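Local coordinates for protein beta-agarase AgaA (Microbulbifer thermotolerans, PDB 3WZ1) that hydrolyses the (1->4)-beta-D-galactosidic linkages of agarose in endo fashion, releasing neoagarotetraose as its main product, at residues T60-H65 and L89-S94; A108-M113 and D131-Y136; S138-Q143 and N247-T252. All coordinates share one frame; numbering follows the deposited sequence.

How the contacts relate
All three contacts lie in the GH16 catalytic domain, a beta-jelly roll, and follow one another in series along the chain. Contact 1 is a parallel strand pairing; strand 87-94, which supplies its second segment, is followed directly by strand 102-109, on which contact 2 begins. The centres of contacts 1 and 2 are 15 Å apart, their nearest atoms about 7 Å. Contact 2 packs the face of strand 128-135 opposite the predicted proton donor. Contact 3 joins two surface loops, its centre 14 Å from that of contact 2, which it touches: Asn112 OD1 stands 2.8 Å from Asp139 N, a probable hydrogen bond. Depth does not follow chain order: contact 2 is deepest, contact 3 outermost.

Contact 1 (T60-H65 and L89-S94); sequences TEWHPH and LGSITS
Trp62 and Leu89 form a parallel beta bridge in the jelly roll, where the short strand 60-62 runs along the start of segment 89-94. Two backbone hydrogen bonds make the bridge: Leu89 N gives to Glu61 O at 3.3 Å, and His63 N to Leu89 O at 3.0 Å. Leu89 O also receives a CA-H...O contact from Trp62 CA at 3.2 Å. Farther on, water 1 continues the link, donating to His63 O and accepting from Ser91 N.

The side-chain part centres on the Trp62 indole. Ser91 CB lies over one face as a CH-pi contact, 3.9 Å from the centroid of the five-membered ring, while Thr60 CG2 covers the rim of the opposite face. Leu89 O sits at the ring edge, in its plane. With Ser91 OG anti to the backbone N (chi1 179°), the hydroxyl bonds to Gly49 O. Trp62 NE1 is held by Met238 O, and Phe50 and Trp54 also meet this ring. The Trp62 side chain is about 10 Å from those of Glu129 and Glu134, the predicted nucleophile and proton donor. The Thr60 and Leu89 side chains cross at about a right angle, Thr60 CG2 meeting Leu89 CD1 at 3.8 Å.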
ATOM      1  N   THR A  60      -1.847  -0.714 -16.566  1.00  9.47           N
ATOM      2  CA  THR A  60      -1.272   0.428 -15.865  1.00  9.12           C
ATOM      3  C   THR A  60      -0.136   1.078 -16.663  1.00  9.09           C
ATOM      4  O   THR A  60       0.712   0.381 -17.222  1.00 10.04           O
ATOM      5  CB  THR A  60      -0.614  -0.009 -14.543  1.00  9.46           C
ATOM      6  OG1 THR A  60      -1.573  -0.740 -13.762  1.00  9.58           O
ATOM      7  CG2 THR A  60      -0.029   1.158 -13.739  1.00  9.45           C
ATOM      8  N   GLU A  61      -0.122   2.401 -16.650  1.00  9.16           N
ATOM      9  CA  GLU A  61       1.076   3.129 -16.945  1.00  9.39           C
ATOM     10  C   GLU A  61       1.265   4.224 -15.908  1.00  8.97           C
ATOM     11  O   GLU A  61       0.571   5.235 -15.927  1.00  8.88           O
ATOM     12  CB  GLU A  61       1.048   3.693 -18.364  1.00 10.77           C
ATOM     13  CG  GLU A  61       2.409   4.141 -18.801  1.00 11.92           C
ATOM     14  CD  GLU A  61       2.434   4.757 -20.195  1.00 13.93           C
ATOM     15  OE1 GLU A  61       1.890   4.168 -21.148  1.00 14.79           O
ATOM     16  OE2 GLU A  61       3.042   5.828 -20.307  1.00 15.57           O
ATOM     17  N   TRP A  62       2.164   4.007 -14.948  1.00  8.66           N
ATOM     18  CA  TRP A  62       2.371   5.022 -13.909  1.00  8.49           C
ATOM     19  C   TRP A  62       2.879   6.311 -14.524  1.00  9.07           C
ATOM     20  O   TRP A  62       3.665   6.292 -15.465  1.00  9.26           O
ATOM     21  CB  TRP A  62       3.311   4.535 -12.809  1.00  8.32           C
ATOM     22  CG  TRP A  62       2.734   3.397 -12.003  1.00  7.89           C
ATOM     23  CD1 TRP A  62       1.495   3.363 -11.387  1.00  7.78           C
ATOM     24  CD2 TRP A  62       3.373   2.156 -11.675  1.00  7.79           C
ATOM     25  NE1 TRP A  62       1.330   2.168 -10.724  1.00  7.72           N
ATOM     26  CE2 TRP A  62       2.461   1.407 -10.892  1.00  7.72           C
ATOM     27  CE3 TRP A  62       4.630   1.609 -11.954  1.00  8.05           C
ATOM     28  CZ2 TRP A  62       2.770   0.135 -10.402  1.00  7.89           C
ATOM     29  CZ3 TRP A  62       4.929   0.346 -11.459  1.00  8.00           C
ATOM     30  CH2 TRP A  62       4.002  -0.379 -10.695  1.00  7.85           C
ATOM     31  N   HIS A  63       2.364   7.425 -14.026  1.00  8.45           N
ATOM     32  CA  HIS A  63       2.558   8.731 -14.649  1.00  8.75           C
ATOM     33  C   HIS A  63       2.754   9.777 -13.552  1.00  8.97           C
ATOM     34  O   HIS A  63       1.954   9.861 -12.611  1.00  9.08           O
ATOM     35  CB  HIS A  63       1.327   9.016 -15.490  1.00  8.76           C
ATOM     36  CG  HIS A  63       1.421  10.226 -16.378  1.00  8.78           C
ATOM     37  ND1 HIS A  63       1.770  11.477 -15.925  1.00  9.23           N
ATOM     38  CD2 HIS A  63       1.106  10.380 -17.684  1.00  8.92           C
ATOM     39  CE1 HIS A  63       1.703  12.343 -16.925  1.00  9.22           C
ATOM     40  NE2 HIS A  63       1.300  11.706 -18.004  1.00  9.14           N
ATOM     41  N   PRO A  64       3.830  10.588 -13.640  1.00  8.94           N
ATOM     42  CA  PRO A  64       4.141  11.492 -12.536  1.00  9.09           C
ATOM     43  C   PRO A  64       3.039  12.531 -12.259  1.00  9.22           C
ATOM     44  O   PRO A  64       2.888  12.976 -11.133  1.00  9.49           O
ATOM     45  CB  PRO A  64       5.488  12.120 -12.946  1.00  9.37           C
ATOM     46  CG  PRO A  64       5.542  11.959 -14.414  1.00  9.48           C
ATOM     47  CD  PRO A  64       4.827  10.682 -14.722  1.00  9.28           C
ATOM     48  N   HIS A  65       2.295  12.929 -13.282  1.00  9.39           N
ATOM     49  CA  HIS A  65       1.284  13.983 -13.101  1.00  9.35           C
ATOM     50  C   HIS A  65      -0.040  13.476 -12.536  1.00  9.68           C
ATOM     51  O   HIS A  65      -0.993  14.229 -12.456  1.00 10.97           O
ATOM     52  CB  HIS A  65       1.054  14.748 -14.392  1.00  9.42           C
ATOM     53  CG  HIS A  65       2.306  15.340 -14.951  1.00  9.40           C
ATOM     54  ND1 HIS A  65       2.425  15.750 -16.262  1.00  9.78           N
ATOM     55  CD2 HIS A  65       3.506  15.569 -14.374  1.00  9.76           C
ATOM     56  CE1 HIS A  65       3.647  16.200 -16.469  1.00  9.85           C
ATOM     57  NE2 HIS A  65       4.329  16.099 -15.342  1.00 10.01           N
ATOM     58  N   LEU A  89      -1.900   6.149 -14.005  1.00  8.30           N
ATOM     59  CA  LEU A  89      -2.105   6.055 -12.549  1.00  8.37           C
ATOM     60  C   LEU A  89      -0.975   6.696 -11.764  1.00  8.14           C
ATOM     61  O   LEU A  89       0.202   6.616 -12.154  1.00  8.22           O
ATOM     62  CB  LEU A  89      -2.237   4.583 -12.108  1.00  8.60           C
ATOM     63  CG  LEU A  89      -3.399   3.806 -12.710  1.00  8.61           C
ATOM     64  CD1 LEU A  89      -3.337   2.343 -12.312  1.00  8.68           C
ATOM     65  CD2 LEU A  89      -4.717   4.417 -12.263  1.00  8.66           C
ATOM     66  N   GLY A  90      -1.311   7.293 -10.624  1.00  7.46           N
ATOM     67  CA  GLY A  90      -0.298   7.837  -9.742  1.00  7.63           C
ATOM     68  C   GLY A  90       0.513   6.769  -9.037  1.00  7.54           C
ATOM     69  O   GLY A  90       0.032   5.646  -8.785  1.00  7.71           O
ATOM     70  N   SER A  91       1.738   7.141  -8.687  1.00  7.58           N
ATOM     71  CA  SER A  91       2.609   6.295  -7.888  1.00  7.60           C
ATOM     72  C   SER A  91       3.724   7.126  -7.329  1.00  7.72           C
ATOM     73  O   SER A  91       4.304   7.928  -8.058  1.00  7.89           O
ATOM     74  CB  SER A  91       3.210   5.167  -8.725  1.00  7.78           C
ATOM     75  OG  SER A  91       4.082   4.370  -7.939  1.00  7.99           O
ATOM     76  N   ILE A  92       4.033   6.943  -6.047  1.00  7.95           N
ATOM     77  CA  ILE A  92       5.238   7.507  -5.446  1.00  8.24           C
ATOM     78  C   ILE A  92       5.935   6.407  -4.651  1.00  8.38           C
ATOM     79  O   ILE A  92       5.293   5.439  -4.183  1.00  7.95           O
ATOM     80  CB  ILE A  92       4.946   8.776  -4.579  1.00  8.37           C
ATOM     81  CG1 ILE A  92       4.384   8.407  -3.187  1.00  8.85           C
ATOM     82  CG2 ILE A  92       4.050   9.761  -5.323  1.00  8.40           C
ATOM     83  CD1 ILE A  92       4.313   9.612  -2.273  1.00  9.08           C
ATOM     84  N   THR A  93       7.259   6.541  -4.521  1.00  8.37           N
ATOM     85  CA  THR A  93       8.100   5.564  -3.847  1.00  8.68           C
ATOM     86  C   THR A  93       9.072   6.297  -2.924  1.00  8.77           C
ATOM     87  O   THR A  93       9.577   7.377  -3.259  1.00  8.70           O
ATOM     88  CB  THR A  93       8.874   4.710  -4.891  1.00  9.06           C
ATOM     89  OG1 THR A  93       7.950   3.956  -5.687  1.00  9.48           O
ATOM     90  CG2 THR A  93       9.827   3.755  -4.235  1.00  9.70           C
ATOM     91  N   SER A  94       9.342   5.715  -1.759  1.00  8.55           N
ATOM     92  CA  SER A  94      10.330   6.311  -0.850  1.00  9.23           C
ATOM     93  C   SER A  94      11.730   6.263  -1.478  1.00  9.83           C
ATOM     94  O   SER A  94      12.084   5.330  -2.192  1.00 10.16           O
ATOM     95  CB  SER A  94      10.318   5.618   0.522  1.00  9.06           C
ATOM     96  OG  SER A  94      10.743   4.268   0.480  1.00  8.97           O
TER
HETATM   97  O   HOH W   1       2.767   9.589  -9.975  1.00  9.26           O

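Contact 2 (A108-M113 and D131-Y136); sequences AKLSNM and DVIEAY
In the GH16 jelly roll, the face of strand 128-135 that carries Ile133 and Ala135 is packed here by Leu110, in the loop after strand 102-109; the predicted proton donor Glu134 lies between these two residues in sequence. Val132 and Ile133, the two residues before Glu134, form a classic beta bulge opposite Phe119, and the chain turns a corner. The touching parts run in similar directions, 24° apart, but they meet through side chains and do not pair as strands.

Leu110 spreads its two methyls over the other segment. CD2 meets Ile133 CG2 at 3.8 Å, and CD1 presses on Ala135 CB at 3.5 Å, tighter than usual van der Waals contact. Ile133 divides its branches between two partners: CG2 lies anti to the backbone N and faces Leu110, while chi1 of -59° puts CG1 beside the backbone N and the extended chi2 (179°) puts CD1 at Ala108 CB.

Glu134 starts its side chain away from this layer; its OE1 is hydrogen-bonded to His151 and its OE2 to Gln241. Gln241 also holds Tyr136 OH, so one amide side chain ties both residues together. Beyond Leu110, Met113 O approaches Tyr136 C at 3.8 Å. On strand 102-109, Ala108 CB touches Ile133 CD1 at 3.8 Å.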
ATOM      1  N   ALA A 108      -5.958   6.254   4.986  1.00  8.14           N
ATOM      2  CA  ALA A 108      -6.272   6.431   3.555  1.00  8.46           C
ATOM      3  C   ALA A 108      -7.706   6.118   3.222  1.00  8.88           C
ATOM      4  O   ALA A 108      -8.376   5.405   3.968  1.00  8.82           O
ATOM      5  CB  ALA A 108      -5.351   5.577   2.697  1.00  8.98           C
ATOM      6  N   LYS A 109      -8.164   6.691   2.104  1.00  9.33           N
ATOM      7  CA  LYS A 109      -9.517   6.471   1.573  1.00  9.80           C
ATOM      8  C   LYS A 109      -9.359   5.910   0.177  1.00  9.27           C
ATOM      9  O   LYS A 109      -8.911   6.613  -0.724  1.00  8.64           O
ATOM     10  CB  LYS A 109     -10.301   7.783   1.547  1.00 11.23           C
ATOM     11  CG  LYS A 109     -11.773   7.615   1.174  1.00 12.63           C
ATOM     12  CD  LYS A 109     -12.495   8.937   1.296  1.00 15.03           C
ATOM     13  CE  LYS A 109     -13.952   8.827   0.871  1.00 17.21           C
ATOM     14  NZ  LYS A 109     -14.493  10.198   0.661  1.00 20.75           N
ATOM     15  N   LEU A 110      -9.724   4.649   0.007  1.00  8.79           N
ATOM     16  CA  LEU A 110      -9.622   3.974  -1.293  1.00  8.77           C
ATOM     17  C   LEU A 110     -10.362   4.746  -2.376  1.00  8.66           C
ATOM     18  O   LEU A 110     -11.398   5.362  -2.115  1.00  8.69           O
ATOM     19  CB  LEU A 110     -10.250   2.587  -1.258  1.00  8.84           C
ATOM     20  CG  LEU A 110      -9.930   1.662  -0.086  1.00  9.00           C
ATOM     21  CD1 LEU A 110     -10.592   0.307  -0.289  1.00  8.85           C
ATOM     22  CD2 LEU A 110      -8.428   1.531   0.138  1.00  8.63           C
ATOM     23  N   SER A 111      -9.868   4.671  -3.602  1.00  8.55           N
ATOM     24  CA  SER A 111     -10.650   5.152  -4.715  1.00  8.56           C
ATOM     25  C   SER A 111     -11.868   4.253  -4.936  1.00  8.75           C
ATOM     26  O   SER A 111     -11.838   3.054  -4.647  1.00  8.74           O
ATOM     27  CB  SER A 111      -9.812   5.185  -5.987  1.00  8.57           C
ATOM     28  OG  SER A 111      -9.465   3.865  -6.388  1.00  9.01           O
ATOM     29  N   ASN A 112     -12.933   4.848  -5.492  1.00  9.20           N
ATOM     30  CA  ASN A 112     -14.142   4.113  -5.791  1.00  9.98           C
ATOM     31  C   ASN A 112     -14.037   3.574  -7.206  1.00 10.02           C
ATOM     32  O   ASN A 112     -14.734   4.001  -8.121  1.00 10.13           O
ATOM     33  CB  ASN A 112     -15.334   5.041  -5.610  1.00 10.50           C
ATOM     34  CG  ASN A 112     -16.662   4.349  -5.784  1.00 11.12           C
ATOM     35  OD1 ASN A 112     -16.759   3.158  -6.057  1.00 11.71           O
ATOM     36  ND2 ASN A 112     -17.730   5.146  -5.610  1.00 12.86           N
ATOM     37  N   MET A 113     -13.135   2.611  -7.346  1.00  9.61           N
ATOM     38  CA  MET A 113     -12.745   2.059  -8.623  1.00  9.30           C
ATOM     39  C   MET A 113     -12.421   0.585  -8.482  1.00  9.03           C
ATOM     40  O   MET A 113     -12.158   0.086  -7.379  1.00  9.22           O
ATOM     41  CB  MET A 113     -11.491   2.770  -9.137  1.00  9.58           C
ATOM     42  CG  MET A 113     -11.582   4.269  -9.305  1.00  9.49           C
ATOM     43  SD  MET A 113     -12.582   4.767 -10.733  1.00  9.62           S
ATOM     44  CE  MET A 113     -11.323   4.850 -12.017  1.00  9.88           C
ATOM     45  N   ASP A 131       2.242  -6.228   1.567  1.00 10.14           N
ATOM     46  CA  ASP A 131       1.081  -5.399   1.196  1.00 11.02           C
ATOM     47  C   ASP A 131       0.258  -4.988   2.403  1.00 12.39           C
ATOM     48  O   ASP A 131      -0.438  -5.843   3.008  1.00 16.36           O
ATOM     49  CB  ASP A 131       0.196  -6.174   0.248  1.00 11.41           C
ATOM     50  CG  ASP A 131       0.960  -6.702  -0.909  1.00 11.40           C
ATOM     51  OD1 ASP A 131       1.527  -5.837  -1.637  1.00 11.40           O
ATOM     52  OD2 ASP A 131       1.041  -7.934  -1.064  1.00 10.83           O
ATOM     53  N   VAL A 132       0.269  -3.694   2.706  1.00 10.00           N
ATOM     54  CA  VAL A 132      -0.414  -3.168   3.891  1.00  9.56           C
ATOM     55  C   VAL A 132      -1.841  -2.775   3.504  1.00  8.99           C
ATOM     56  O   VAL A 132      -2.797  -3.404   3.961  1.00  9.01           O
ATOM     57  CB  VAL A 132       0.374  -2.007   4.545  1.00  9.64           C
ATOM     58  CG1 VAL A 132      -0.360  -1.462   5.760  1.00  9.58           C
ATOM     59  CG2 VAL A 132       1.775  -2.468   4.940  1.00 10.09           C
ATOM     60  N   ILE A 133      -1.997  -1.759   2.643  1.00  8.31           N
ATOM     61  CA  ILE A 133      -3.282  -1.523   1.960  1.00  8.39           C
ATOM     62  C   ILE A 133      -3.189  -2.089   0.548  1.00  8.31           C
ATOM     63  O   ILE A 133      -2.301  -1.716  -0.244  1.00  8.13           O
ATOM     64  CB  ILE A 133      -3.720  -0.037   1.913  1.00  8.28           C
ATOM     65  CG1 ILE A 133      -3.866   0.540   3.315  1.00  8.57           C
ATOM     66  CG2 ILE A 133      -5.016   0.114   1.107  1.00  8.22           C
ATOM     67  CD1 ILE A 133      -4.258   1.993   3.356  1.00  8.89           C
ATOM     68  N   GLU A 134      -4.082  -3.022   0.242  1.00  8.40           N
ATOM     69  CA  GLU A 134      -4.348  -3.453  -1.129  1.00  8.52           C
ATOM     70  C   GLU A 134      -5.826  -3.780  -1.164  1.00  8.69           C
ATOM     71  O   GLU A 134      -6.263  -4.753  -0.547  1.00  8.99           O
ATOM     72  CB  GLU A 134      -3.513  -4.659  -1.543  1.00  8.93           C
ATOM     73  CG  GLU A 134      -3.817  -5.133  -2.955  1.00  9.04           C
ATOM     74  CD  GLU A 134      -2.850  -6.179  -3.445  1.00  9.63           C
ATOM     75  OE1 GLU A 134      -2.873  -7.334  -2.948  1.00  9.94           O
ATOM     76  OE2 GLU A 134      -2.006  -5.842  -4.312  1.00 10.78           O
ATOM     77  N   ALA A 135      -6.596  -2.949  -1.843  1.00  8.48           N
ATOM     78  CA  ALA A 135      -8.028  -3.086  -1.776  1.00  8.62           C
ATOM     79  C   ALA A 135      -8.676  -2.410  -2.958  1.00  8.87           C
ATOM     80  O   ALA A 135      -8.069  -1.527  -3.597  1.00  8.50           O
ATOM     81  CB  ALA A 135      -8.533  -2.481  -0.484  1.00  8.82           C
ATOM     82  N   TYR A 136      -9.912  -2.817  -3.244  1.00  8.90           N
ATOM     83  CA  TYR A 136     -10.601  -2.429  -4.474  1.00  9.29           C
ATOM     84  C   TYR A 136     -11.916  -1.793  -4.040  1.00  9.64           C
ATOM     85  O   TYR A 136     -12.798  -2.498  -3.508  1.00  9.99           O
ATOM     86  CB  TYR A 136     -10.782  -3.658  -5.393  1.00  9.25           C
ATOM     87  CG  TYR A 136      -9.498  -4.462  -5.480  1.00  9.12           C
ATOM     88  CD1 TYR A 136      -9.174  -5.373  -4.478  1.00  9.07           C
ATOM     89  CD2 TYR A 136      -8.568  -4.283  -6.534  1.00  9.13           C
ATOM     90  CE1 TYR A 136      -7.983  -6.065  -4.488  1.00  9.37           C
ATOM     91  CE2 TYR A 136      -7.384  -4.997  -6.562  1.00  9.00           C
ATOM     92  CZ  TYR A 136      -7.081  -5.877  -5.528  1.00  8.82           C
ATOM     93  OH  TYR A 136      -5.907  -6.601  -5.503  1.00  9.87           O
TER

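Contact 3 (S138-Q143 and N247-T252); sequences SDRPGQ and NGITPT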
ATOM      1  N   SER A 138     -14.478  -0.243  -5.566  1.00 10.86           N
ATOM      2  CA  SER A 138     -15.601  -0.086  -6.503  1.00 11.42           C
ATOM      3  C   SER A 138     -16.977  -0.354  -5.914  1.00 12.35           C
ATOM      4  O   SER A 138     -17.199  -1.410  -5.329  1.00 11.75           O
ATOM      5  CB  SER A 138     -15.441  -1.034  -7.673  1.00 11.39           C
ATOM      6  OG  SER A 138     -16.485  -0.781  -8.592  1.00 11.73           O
ATOM      7  N   ASP A 139     -17.892   0.577  -6.171  1.00 12.64           N
ATOM      8  CA  ASP A 139     -19.312   0.417  -5.835  1.00 14.27           C
ATOM      9  C   ASP A 139     -20.110  -0.198  -6.999  1.00 14.64           C
ATOM     10  O   ASP A 139     -21.350  -0.171  -6.970  1.00 15.19           O
ATOM     11  CB  ASP A 139     -19.915   1.758  -5.376  1.00 14.76           C
ATOM     12  CG  ASP A 139     -19.989   2.829  -6.490  1.00 14.78           C
ATOM     13  OD1 ASP A 139     -19.627   2.540  -7.649  1.00 15.63           O
ATOM     14  OD2 ASP A 139     -20.394   3.980  -6.168  1.00 17.04           O
ATOM     15  N   ARG A 140     -19.436  -0.763  -8.009  1.00 15.05           N
ATOM     16  CA  ARG A 140     -20.161  -1.411  -9.120  1.00 15.48           C
ATOM     17  C   ARG A 140     -21.089  -2.486  -8.593  1.00 17.12           C
ATOM     18  O   ARG A 140     -20.720  -3.255  -7.705  1.00 16.88           O
ATOM     19  CB  ARG A 140     -19.219  -2.117 -10.082  1.00 14.84           C
ATOM     20  CG  ARG A 140     -18.521  -1.217 -11.079  1.00 14.40           C
ATOM     21  CD  ARG A 140     -17.734  -2.088 -12.029  1.00 13.51           C
ATOM     22  NE  ARG A 140     -16.852  -1.327 -12.914  1.00 12.86           N
ATOM     23  CZ  ARG A 140     -16.080  -1.884 -13.832  1.00 12.05           C
ATOM     24  NH1 ARG A 140     -16.063  -3.193 -14.036  1.00 12.19           N
ATOM     25  NH2 ARG A 140     -15.308  -1.098 -14.573  1.00 11.82           N
ATOM     26  N   PRO A 141     -22.296  -2.585  -9.161  1.00 19.20           N
ATOM     27  CA  PRO A 141     -23.071  -3.786  -8.842  1.00 20.15           C
ATOM     28  C   PRO A 141     -22.318  -5.068  -9.200  1.00 20.34           C
ATOM     29  O   PRO A 141     -21.758  -5.174 -10.285  1.00 20.90           O
ATOM     30  CB  PRO A 141     -24.337  -3.635  -9.714  1.00 20.82           C
ATOM     31  CG  PRO A 141     -24.426  -2.187 -10.042  1.00 21.61           C
ATOM     32  CD  PRO A 141     -22.998  -1.686 -10.092  1.00 20.60           C
ATOM     33  N   GLY A 142     -22.296  -6.048  -8.293  1.00 19.96           N
ATOM     34  CA  GLY A 142     -21.539  -7.266  -8.500  1.00 19.84           C
ATOM     35  C   GLY A 142     -20.112  -7.241  -7.952  1.00 18.17           C
ATOM     36  O   GLY A 142     -19.374  -8.240  -8.106  1.00 18.85           O
ATOM     37  N   GLN A 143     -19.728  -6.086  -7.392  1.00 17.10           N
ATOM     38  CA  GLN A 143     -18.422  -5.929  -6.716  1.00 15.59           C
ATOM     39  C   GLN A 143     -18.548  -5.693  -5.230  1.00 15.21           C
ATOM     40  O   GLN A 143     -17.547  -5.369  -4.566  1.00 14.48           O
ATOM     41  CB  GLN A 143     -17.623  -4.765  -7.323  1.00 15.10           C
ATOM     42  CG  GLN A 143     -17.177  -5.003  -8.752  1.00 14.52           C
ATOM     43  CD  GLN A 143     -16.328  -6.238  -8.883  1.00 14.62           C
ATOM     44  OE1 GLN A 143     -15.282  -6.359  -8.243  1.00 14.22           O
ATOM     45  NE2 GLN A 143     -16.773  -7.188  -9.697  1.00 15.93           N
ATOM     46  N   ASN A 247      -8.919 -10.448 -17.147  1.00 13.48           N
ATOM     47  CA  ASN A 247     -10.136 -11.215 -17.004  1.00 14.58           C
ATOM     48  C   ASN A 247     -11.391 -10.378 -17.092  1.00 15.63           C
ATOM     49  O   ASN A 247     -12.455 -10.845 -16.688  1.00 18.22           O
ATOM     50  CB  ASN A 247     -10.060 -12.010 -15.685  1.00 14.96           C
ATOM     51  CG  ASN A 247      -8.865 -12.945 -15.645  1.00 15.41           C
ATOM     52  OD1 ASN A 247      -8.041 -12.927 -14.702  1.00 17.23           O
ATOM     53  ND2 ASN A 247      -8.719 -13.727 -16.684  1.00 13.65           N
ATOM     54  N   GLY A 248     -11.274  -9.169 -17.640  1.00 14.26           N
ATOM     55  CA  GLY A 248     -12.421  -8.344 -17.990  1.00 15.44           C
ATOM     56  C   GLY A 248     -12.882  -7.320 -16.971  1.00 14.91           C
ATOM     57  O   GLY A 248     -13.959  -6.739 -17.139  1.00 16.33           O
ATOM     58  N   ILE A 249     -12.083  -7.075 -15.927  1.00 12.90           N
ATOM     59  CA  ILE A 249     -12.415  -6.046 -14.937  1.00 12.69           C
ATOM     60  C   ILE A 249     -11.333  -4.962 -14.958  1.00 12.25           C
ATOM     61  O   ILE A 249     -10.210  -5.182 -14.508  1.00 12.09           O
ATOM     62  CB  ILE A 249     -12.581  -6.629 -13.522  1.00 13.11           C
ATOM     63  CG1 ILE A 249     -13.779  -7.590 -13.491  1.00 14.06           C
ATOM     64  CG2 ILE A 249     -12.776  -5.514 -12.499  1.00 12.67           C
ATOM     65  CD1 ILE A 249     -14.077  -8.142 -12.120  1.00 14.84           C
ATOM     66  N   THR A 250     -11.713  -3.800 -15.463  1.00 11.19           N
ATOM     67  CA  THR A 250     -10.821  -2.656 -15.642  1.00 11.12           C
ATOM     68  C   THR A 250     -11.706  -1.414 -15.738  1.00 10.87           C
ATOM     69  O   THR A 250     -12.882  -1.512 -16.145  1.00 11.04           O
ATOM     70  CB  THR A 250      -9.909  -2.866 -16.894  1.00 11.46           C
ATOM     71  OG1 THR A 250      -8.866  -1.874 -16.933  1.00 10.83           O
ATOM     72  CG2 THR A 250     -10.705  -2.747 -18.177  1.00 11.74           C
ATOM     73  N   PRO A 251     -11.185  -0.237 -15.365  1.00 10.39           N
ATOM     74  CA  PRO A 251     -12.062   0.922 -15.368  1.00 10.26           C
ATOM     75  C   PRO A 251     -12.609   1.297 -16.744  1.00 10.69           C
ATOM     76  O   PRO A 251     -11.919   1.145 -17.762  1.00 10.47           O
ATOM     77  CB  PRO A 251     -11.179   2.058 -14.861  1.00 10.43           C
ATOM     78  CG  PRO A 251     -10.138   1.367 -14.076  1.00 10.33           C
ATOM     79  CD  PRO A 251      -9.866   0.082 -14.777  1.00 10.21           C
ATOM     80  N   THR A 252     -13.821   1.819 -16.749  1.00 10.76           N
ATOM     81  CA  THR A 252     -14.399   2.382 -17.961  1.00 10.84           C
ATOM     82  C   THR A 252     -13.961   3.844 -18.112  1.00 10.94           C
ATOM     83  O   THR A 252     -13.525   4.506 -17.153  1.00 10.43           O
ATOM     84  CB  THR A 252     -15.932   2.346 -17.913  1.00 10.77           C
ATOM     85  OG1 THR A 252     -16.391   3.196 -16.859  1.00 11.13           O
ATOM     86  CG2 THR A 252     -16.440   0.923 -17.700  1.00 10.98           C
TER
HETATM   87  O   HOH W   2     -14.659  -4.073 -16.449  1.00 12.53           O
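Arg140, first residue of a type II beta turn that ends at Gln143, donates from NH2 to Thr250 O of the loop 247-252 at 2.9 Å, joining two surface loops of the jelly-roll domain. The turn is closed by Gln143 N bonding to Arg140 O at 3.0 Å. Ahead of it, Ser138 OG accepts from Arg140 N at 3.0 Å in an ST turn.

Polar contacts centre on the guanidinium. The Arg140 chain is extended from CG to NE, with NE anti across CG-CD (chi3 -171°). The NH2 bond to Thr250 O is bent to 147° at the hydrogen, and the donor stands above the carbonyl plane. NH1 gives to water 2, in the guanidinium plane; that water donates to Gly248 O and accepts from Thr250 N, extending the grip along the loop. Outside the segments, Glu255 forms a salt bridge with Arg140 NE and takes a hydrogen bond from Thr252 N, probably balancing the arginine's charge.

Van der Waals contacts of methyl groups with side-chain nitrogens flank these bonds. Thr252 CG2 lies 3.9 Å from Arg140 NH2. The Gln143 chain, whose OE1 is bonded to Arg244, bends at chi2 (-58°) and meets Ile249 tip to tip, with NE2 3.7 Å from Ile249 CD1.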